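Local coordinates for virulent strain associated lipoprotein (Borreliella spielmanii A14S, PDB 6FZZ) that is a plasmid-encoded outer-surface lipoprotein of the PFam54 family and, like the related BBE31 of Borrelia burgdorferi, may bind glutathione, at residues 33-43 and 74-85. Sequence-based numbering, arbitrary orientation.
Sequences RKKYEKKLKEE and KAYRKLTYGILN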
ATOM      1  N   ARG A  33      -9.591   5.029   2.647  1.00 24.79           N
ATOM      2  CA  ARG A  33      -9.889   4.233   1.458  1.00 26.32           C
ATOM      3  C   ARG A  33     -10.707   5.030   0.453  1.00 29.51           C
ATOM      4  O   ARG A  33     -10.493   4.908  -0.769  1.00 27.25           O
ATOM      5  CB  ARG A  33     -10.654   2.942   1.785  1.00 29.94           C
ATOM      6  CG  ARG A  33     -10.916   2.171   0.521  1.00 34.44           C
ATOM      7  CD  ARG A  33     -11.624   0.862   0.739  1.00 43.90           C
ATOM      8  NE  ARG A  33     -11.414  -0.128  -0.349  1.00 41.66           N
ATOM      9  CZ  ARG A  33     -12.369  -0.688  -1.119  1.00 48.09           C
ATOM     10  NH1 ARG A  33     -13.643  -0.282  -1.050  1.00 50.84           N
ATOM     11  NH2 ARG A  33     -12.053  -1.690  -1.973  1.00 33.83           N
ATOM     12  N   LYS A  34     -11.658   5.828   0.936  1.00 26.98           N
ATOM     13  CA  LYS A  34     -12.531   6.618   0.024  1.00 29.94           C
ATOM     14  C   LYS A  34     -11.724   7.688  -0.744  1.00 27.95           C
ATOM     15  O   LYS A  34     -11.962   7.960  -1.928  1.00 28.34           O
ATOM     16  CB  LYS A  34     -13.723   7.248   0.776  1.00 31.16           C
ATOM     17  CG  LYS A  34     -14.776   6.233   1.141  1.00 37.66           C
ATOM     18  CD  LYS A  34     -15.740   6.777   2.190  1.00 48.44           C
ATOM     19  CE  LYS A  34     -17.201   6.481   1.854  1.00 49.84           C
ATOM     20  NZ  LYS A  34     -17.918   5.955   3.041  1.00 55.54           N
ATOM     21  N   LYS A  35     -10.729   8.238  -0.080  1.00 26.20           N
ATOM     22  CA  LYS A  35      -9.741   9.088  -0.694  1.00 27.81           C
ATOM     23  C   LYS A  35      -9.049   8.512  -1.944  1.00 29.19           C
ATOM     24  O   LYS A  35      -8.896   9.152  -2.991  1.00 26.39           O
ATOM     25  CB  LYS A  35      -8.708   9.458   0.341  1.00 33.94           C
ATOM     26  CG  LYS A  35      -8.199  10.885   0.264  1.00 44.52           C
ATOM     27  CD  LYS A  35      -7.374  11.221   1.532  1.00 53.66           C
ATOM     28  CE  LYS A  35      -6.101  10.380   1.654  1.00 54.63           C
ATOM     29  NZ  LYS A  35      -5.162  10.914   2.693  1.00 63.96           N
ATOM     30  N   TYR A  36      -8.598   7.301  -1.811  1.00 26.39           N
ATOM     31  CA  TYR A  36      -7.997   6.593  -2.920  1.00 25.89           C
ATOM     32  C   TYR A  36      -8.956   6.291  -4.051  1.00 24.28           C
ATOM     33  O   TYR A  36      -8.512   6.332  -5.174  1.00 22.70           O
ATOM     34  CB  TYR A  36      -7.365   5.310  -2.394  1.00 29.09           C
ATOM     35  CG  TYR A  36      -6.517   5.565  -1.171  1.00 27.10           C
ATOM     36  CD1 TYR A  36      -5.813   6.763  -1.025  1.00 31.40           C
ATOM     37  CD2 TYR A  36      -6.453   4.613  -0.137  1.00 28.65           C
ATOM     38  CE1 TYR A  36      -5.076   7.003   0.141  1.00 34.17           C
ATOM     39  CE2 TYR A  36      -5.671   4.810   0.988  1.00 28.77           C
ATOM     40  CZ  TYR A  36      -5.041   6.015   1.160  1.00 33.92           C
ATOM     41  OH  TYR A  36      -4.291   6.203   2.283  1.00 35.70           O
ATOM     42  N   GLU A  37     -10.232   5.984  -3.742  1.00 23.80           N
ATOM     43  CA  GLU A  37     -11.288   5.762  -4.772  1.00 26.18           C
ATOM     44  C   GLU A  37     -11.480   7.045  -5.510  1.00 28.19           C
ATOM     45  O   GLU A  37     -11.614   7.041  -6.703  1.00 23.37           O
ATOM     46  CB  GLU A  37     -12.627   5.297  -4.205  1.00 26.54           C
ATOM     47  CG  GLU A  37     -12.637   3.873  -3.686  1.00 34.12           C
ATOM     48  CD  GLU A  37     -13.766   3.653  -2.686  1.00 40.76           C
ATOM     49  OE1 GLU A  37     -14.687   4.455  -2.669  1.00 44.43           O
ATOM     50  OE2 GLU A  37     -13.749   2.695  -1.914  1.00 47.83           O
ATOM     51  N   LYS A  38     -11.440   8.155  -4.787  1.00 27.78           N
ATOM     52  CA  LYS A  38     -11.572   9.476  -5.386  1.00 28.40           C
ATOM     53  C   LYS A  38     -10.379   9.807  -6.277  1.00 30.36           C
ATOM     54  O   LYS A  38     -10.594  10.352  -7.354  1.00 31.49           O
ATOM     55  CB  LYS A  38     -11.857  10.548  -4.297  1.00 33.50           C
ATOM     56  CG  LYS A  38     -11.780  11.982  -4.801  1.00 43.26           C
ATOM     57  CD  LYS A  38     -12.429  12.972  -3.826  1.00 50.89           C
ATOM     58  CE  LYS A  38     -12.706  14.314  -4.507  1.00 50.42           C
ATOM     59  NZ  LYS A  38     -13.071  15.381  -3.544  1.00 54.36           N
ATOM     60  N   LYS A  39      -9.139   9.439  -5.900  1.00 27.04           N
ATOM     61  CA  LYS A  39      -8.015   9.686  -6.747  1.00 25.12           C
ATOM     62  C   LYS A  39      -8.118   8.852  -8.053  1.00 25.58           C
ATOM     63  O   LYS A  39      -7.616   9.299  -9.115  1.00 24.49           O
ATOM     64  CB  LYS A  39      -6.646   9.366  -6.100  1.00 30.89           C
ATOM     65  CG  LYS A  39      -6.240  10.231  -4.914  1.00 35.18           C
ATOM     66  CD  LYS A  39      -6.085  11.665  -5.351  1.00 40.21           C
ATOM     67  CE  LYS A  39      -5.316  12.521  -4.338  1.00 45.75           C
ATOM     68  NZ  LYS A  39      -6.071  13.777  -4.297  1.00 49.26           N
ATOM     69  N   LEU A  40      -8.666   7.641  -7.962  1.00 21.37           N
ATOM     70  CA  LEU A  40      -8.928   6.868  -9.194  1.00 22.70           C
ATOM     71  C   LEU A  40     -10.064   7.511 -10.075  1.00 24.19           C
ATOM     72  O   LEU A  40      -9.929   7.695 -11.318  1.00 26.01           O
ATOM     73  CB  LEU A  40      -9.237   5.431  -8.865  1.00 21.56           C
ATOM     74  CG  LEU A  40      -9.754   4.563 -10.072  1.00 23.03           C
ATOM     75  CD1 LEU A  40      -8.615   4.247 -11.011  1.00 24.75           C
ATOM     76  CD2 LEU A  40     -10.420   3.360  -9.497  1.00 24.36           C
ATOM     77  N   LYS A  41     -11.146   7.899  -9.437  1.00 25.50           N
ATOM     78  CA  LYS A  41     -12.234   8.540 -10.154  1.00 26.73           C
ATOM     79  C   LYS A  41     -11.811   9.796 -10.865  1.00 26.77           C
ATOM     80  O   LYS A  41     -12.334  10.095 -11.962  1.00 27.87           O
ATOM     81  CB  LYS A  41     -13.448   8.762  -9.218  1.00 31.69           C
ATOM     82  CG  LYS A  41     -14.210   7.461  -8.994  1.00 34.51           C
ATOM     83  CD  LYS A  41     -15.083   7.445  -7.745  1.00 42.68           C
ATOM     84  CE  LYS A  41     -16.232   8.394  -7.840  1.00 44.57           C
ATOM     85  NZ  LYS A  41     -17.193   8.003  -6.782  1.00 50.05           N
ATOM     86  N   GLU A  42     -10.860  10.546 -10.289  1.00 24.70           N
ATOM     87  CA  GLU A  42     -10.373  11.783 -10.920  1.00 25.93           C
ATOM     88  C   GLU A  42      -9.073  11.622 -11.559  1.00 23.61           C
ATOM     89  O   GLU A  42      -8.430  12.623 -11.863  1.00 22.43           O
ATOM     90  CB  GLU A  42     -10.251  12.946  -9.883  1.00 31.56           C
ATOM     91  CG  GLU A  42     -11.545  13.106  -9.137  1.00 37.64           C
ATOM     92  CD  GLU A  42     -11.551  14.214  -8.056  1.00 48.25           C
ATOM     93  OE1 GLU A  42     -10.468  14.761  -7.719  1.00 49.07           O
ATOM     94  OE2 GLU A  42     -12.664  14.498  -7.557  1.00 50.82           O
ATOM     95  N   GLU A  43      -8.635  10.396 -11.829  1.00 25.43           N
ATOM     96  CA  GLU A  43      -7.297  10.238 -12.389  1.00 26.43           C
ATOM     97  C   GLU A  43      -7.132  10.927 -13.767  1.00 27.85           C
ATOM     98  O   GLU A  43      -7.944  10.765 -14.669  1.00 24.62           O
ATOM     99  CB  GLU A  43      -6.804   8.779 -12.398  1.00 28.55           C
ATOM    100  CG  GLU A  43      -7.114   8.025 -13.615  1.00 33.64           C
ATOM    101  CD  GLU A  43      -6.634   6.595 -13.573  1.00 30.93           C
ATOM    102  OE1 GLU A  43      -5.822   6.148 -12.713  1.00 27.77           O
ATOM    103  OE2 GLU A  43      -7.214   5.911 -14.381  1.00 32.84           O
ATOM    104  N   LYS A  74      -7.759  -1.010 -12.724  1.00 19.70           N
ATOM    105  CA  LYS A  74      -8.217   0.119 -11.915  1.00 22.30           C
ATOM    106  C   LYS A  74      -8.000  -0.115 -10.419  1.00 19.50           C
ATOM    107  O   LYS A  74      -7.517   0.795  -9.726  1.00 19.30           O
ATOM    108  CB  LYS A  74      -9.668   0.442 -12.175  1.00 20.07           C
ATOM    109  CG  LYS A  74      -9.858   0.940 -13.604  1.00 22.46           C
ATOM    110  CD  LYS A  74     -11.308   1.323 -13.786  1.00 24.32           C
ATOM    111  CE  LYS A  74     -11.620   1.784 -15.175  1.00 24.38           C
ATOM    112  NZ  LYS A  74     -13.080   2.073 -15.130  1.00 26.50           N
ATOM    113  N   ALA A  75      -8.304  -1.328  -9.961  1.00 22.62           N
ATOM    114  CA  ALA A  75      -8.069  -1.731  -8.550  1.00 22.46           C
ATOM    115  C   ALA A  75      -6.587  -1.617  -8.175  1.00 20.93           C
ATOM    116  O   ALA A  75      -6.225  -1.076  -7.097  1.00 19.50           O
ATOM    117  CB  ALA A  75      -8.628  -3.132  -8.286  1.00 21.19           C
ATOM    118  N   TYR A  76      -5.719  -2.116  -9.054  1.00 18.95           N
ATOM    119  CA  TYR A  76      -4.261  -2.125  -8.805  1.00 18.98           C
ATOM    120  C   TYR A  76      -3.834  -0.645  -8.719  1.00 19.45           C
ATOM    121  O   TYR A  76      -3.084  -0.259  -7.827  1.00 22.36           O
ATOM    122  CB  TYR A  76      -3.538  -2.843  -9.957  1.00 19.15           C
ATOM    123  CG  TYR A  76      -2.074  -3.076  -9.785  1.00 20.38           C
ATOM    124  CD1 TYR A  76      -1.159  -2.007  -9.714  1.00 20.49           C
ATOM    125  CD2 TYR A  76      -1.566  -4.401  -9.757  1.00 19.55           C
ATOM    126  CE1 TYR A  76       0.201  -2.250  -9.562  1.00 21.81           C
ATOM    127  CE2 TYR A  76      -0.221  -4.635  -9.563  1.00 20.88           C
ATOM    128  CZ  TYR A  76       0.651  -3.556  -9.494  1.00 21.46           C
ATOM    129  OH  TYR A  76       1.968  -3.833  -9.349  1.00 22.13           O
ATOM    130  N   ARG A  77      -4.300   0.204  -9.650  1.00 19.34           N
ATOM    131  CA  ARG A  77      -3.960   1.637  -9.561  1.00 18.95           C
ATOM    132  C   ARG A  77      -4.421   2.316  -8.273  1.00 17.76           C
ATOM    133  O   ARG A  77      -3.676   3.096  -7.665  1.00 18.78           O
ATOM    134  CB  ARG A  77      -4.491   2.411 -10.762  1.00 19.00           C
ATOM    135  CG  ARG A  77      -3.803   2.000 -12.015  1.00 19.13           C
ATOM    136  CD  ARG A  77      -3.929   3.042 -13.142  1.00 19.54           C
ATOM    137  NE  ARG A  77      -5.317   3.459 -13.535  1.00 20.27           N
ATOM    138  CZ  ARG A  77      -6.071   2.870 -14.453  1.00 20.99           C
ATOM    139  NH1 ARG A  77      -5.706   1.738 -14.998  1.00 19.60           N
ATOM    140  NH2 ARG A  77      -7.241   3.386 -14.786  1.00 20.41           N
ATOM    141  N   LYS A  78      -5.663   2.081  -7.902  1.00 19.73           N
ATOM    142  CA  LYS A  78      -6.207   2.586  -6.655  1.00 20.63           C
ATOM    143  C   LYS A  78      -5.349   2.151  -5.460  1.00 20.73           C
ATOM    144  O   LYS A  78      -5.075   2.960  -4.615  1.00 17.37           O
ATOM    145  CB  LYS A  78      -7.645   2.069  -6.489  1.00 24.30           C
ATOM    146  CG  LYS A  78      -8.362   2.476  -5.224  1.00 30.00           C
ATOM    147  CD  LYS A  78      -9.690   1.735  -5.004  1.00 34.60           C
ATOM    148  CE  LYS A  78      -9.478   0.380  -4.338  1.00 49.08           C
ATOM    149  NZ  LYS A  78      -8.827   0.459  -2.990  1.00 44.27           N
ATOM    150  N   LEU A  79      -4.902   0.887  -5.417  1.00 21.21           N
ATOM    151  CA  LEU A  79      -4.044   0.408  -4.312  1.00 21.11           C
ATOM    152  C   LEU A  79      -2.697   1.132  -4.378  1.00 19.09           C
ATOM    153  O   LEU A  79      -2.064   1.397  -3.334  1.00 20.83           O
ATOM    154  CB  LEU A  79      -3.881  -1.072  -4.370  1.00 22.74           C
ATOM    155  CG  LEU A  79      -5.184  -1.879  -4.083  1.00 24.25           C
ATOM    156  CD1 LEU A  79      -4.996  -3.349  -4.341  1.00 26.86           C
ATOM    157  CD2 LEU A  79      -5.685  -1.720  -2.626  1.00 25.37           C
ATOM    158  N   THR A  80      -2.258   1.452  -5.596  1.00 19.59           N
ATOM    159  CA  THR A  80      -1.036   2.247  -5.800  1.00 20.19           C
ATOM    160  C   THR A  80      -1.132   3.658  -5.182  1.00 21.28           C
ATOM    161  O   THR A  80      -0.228   4.106  -4.483  1.00 21.93           O
ATOM    162  CB  THR A  80      -0.632   2.313  -7.309  1.00 20.07           C
ATOM    163  OG1 THR A  80      -0.402   0.989  -7.831  1.00 18.35           O
ATOM    164  CG2 THR A  80       0.667   3.108  -7.456  1.00 19.74           C
ATOM    165  N   TYR A  81      -2.248   4.350  -5.456  1.00 21.00           N
ATOM    166  CA  TYR A  81      -2.520   5.679  -4.900  1.00 21.00           C
ATOM    167  C   TYR A  81      -2.583   5.592  -3.350  1.00 21.76           C
ATOM    168  O   TYR A  81      -2.185   6.522  -2.635  1.00 22.30           O
ATOM    169  CB  TYR A  81      -3.836   6.217  -5.484  1.00 22.81           C
ATOM    170  CG  TYR A  81      -3.821   6.268  -7.008  1.00 22.36           C
ATOM    171  CD1 TYR A  81      -2.640   6.562  -7.684  1.00 22.39           C
ATOM    172  CD2 TYR A  81      -4.972   6.094  -7.759  1.00 21.03           C
ATOM    173  CE1 TYR A  81      -2.607   6.620  -9.044  1.00 22.66           C
ATOM    174  CE2 TYR A  81      -4.954   6.162  -9.144  1.00 19.97           C
ATOM    175  CZ  TYR A  81      -3.765   6.414  -9.773  1.00 20.68           C
ATOM    176  OH  TYR A  81      -3.625   6.515 -11.148  1.00 21.62           O
ATOM    177  N   GLY A  82      -3.056   4.461  -2.847  1.00 19.97           N
ATOM    178  CA  GLY A  82      -3.094   4.234  -1.412  1.00 22.45           C
ATOM    179  C   GLY A  82      -1.712   4.128  -0.748  1.00 23.53           C
ATOM    180  O   GLY A  82      -1.463   4.784   0.252  1.00 22.11           O
ATOM    181  N   ILE A  83      -0.841   3.294  -1.294  1.00 21.89           N
ATOM    182  CA  ILE A  83       0.456   3.035  -0.709  1.00 24.36           C
ATOM    183  C   ILE A  83       1.377   4.223  -0.957  1.00 26.05           C
ATOM    184  O   ILE A  83       2.245   4.549  -0.119  1.00 24.46           O
ATOM    185  CB  ILE A  83       1.089   1.696  -1.223  1.00 26.39           C
ATOM    186  CG1 ILE A  83       2.320   1.313  -0.364  1.00 28.78           C
ATOM    187  CG2 ILE A  83       1.555   1.760  -2.666  1.00 25.18           C
ATOM    188  CD1 ILE A  83       1.982   0.900   1.037  1.00 28.81           C
ATOM    189  N   LEU A  84       1.122   4.958  -2.038  1.00 22.39           N
ATOM    190  CA  LEU A  84       1.903   6.198  -2.287  1.00 21.67           C
ATOM    191  C   LEU A  84       1.158   7.442  -1.797  1.00 24.40           C
ATOM    192  O   LEU A  84       1.304   8.532  -2.334  1.00 25.81           O
ATOM    193  CB  LEU A  84       2.215   6.308  -3.769  1.00 22.43           C
ATOM    194  CG  LEU A  84       3.006   5.138  -4.410  1.00 22.52           C
ATOM    195  CD1 LEU A  84       3.303   5.475  -5.867  1.00 24.64           C
ATOM    196  CD2 LEU A  84       4.313   4.908  -3.628  1.00 25.62           C
ATOM    197  N   ASN A  85       0.318   7.280  -0.800  1.00 28.54           N
ATOM    198  CA  ASN A  85      -0.639   8.349  -0.511  1.00 32.95           C
ATOM    199  C   ASN A  85      -0.039   9.615   0.111  1.00 38.95           C
ATOM    200  O   ASN A  85      -0.651  10.685   0.110  1.00 38.83           O
ATOM    201  CB  ASN A  85      -1.804   7.808   0.277  1.00 37.92           C
ATOM    202  CG  ASN A  85      -1.492   7.589   1.738  1.00 47.01           C
ATOM    203  OD1 ASN A  85      -0.413   7.114   2.120  1.00 45.34           O
ATOM    204  ND2 ASN A  85      -2.465   7.924   2.574  1.00 53.75           N
TER
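Leu40 and Lys78 interlock as reciprocal knobs into holes where helix 15-41 crosses helix 71-83 in this all-helical PFam54 domain. The local axes come within 8.5 Å at 122° between their N-to-C directions. Leu40 fits among Lys74, Arg77, Lys78 and Tyr81, with CD1 3.8 Å from Lys74 O. Lys78 fills the reverse hole among Arg33, Tyr36, Glu37 and Leu40; its chain lies alongside that of Glu37, CD against CG, and bends at chi3 and chi4 bring its amino group near the Arg33 guanidinium. These two cations lie close, but Asp120 of helix 105-126 forms a salt bridge with Arg33 and a long, weak ion pair with Lys78, which probably offsets their charge.

A CH-pi contact forms at the other end. Gly82 CA sits over the Tyr36 ring, 3.4 Å from its centroid and 4° off the normal, nearly above the ring centre. The CA atoms of Tyr36 and Gly82 are 5.6 Å apart. Tyr36 OH is hydrogen-bonded to Lys155, which links the crossing to helix 138-170 as well.

The polar interactions gather just past the C-terminal end of helix 15-41, on Glu43. Arg77 grips its carboxylate side-on, the two planes 25° apart: NE donates to Glu43 OE1 at 2.9 Å and NH2 to Glu43 OE2 at 2.6 Å, each meeting a syn lone pair. Further hydrogen bonds from Arg77 to Val66, Asp68 and Asn69 help fix its guanidinium in place. The Tyr81 ring stands almost perpendicular to the carboxylate, and Tyr81 OH donates to the anti lone pair of Glu43 OE1 at 2.7 Å, giving that oxygen two donors.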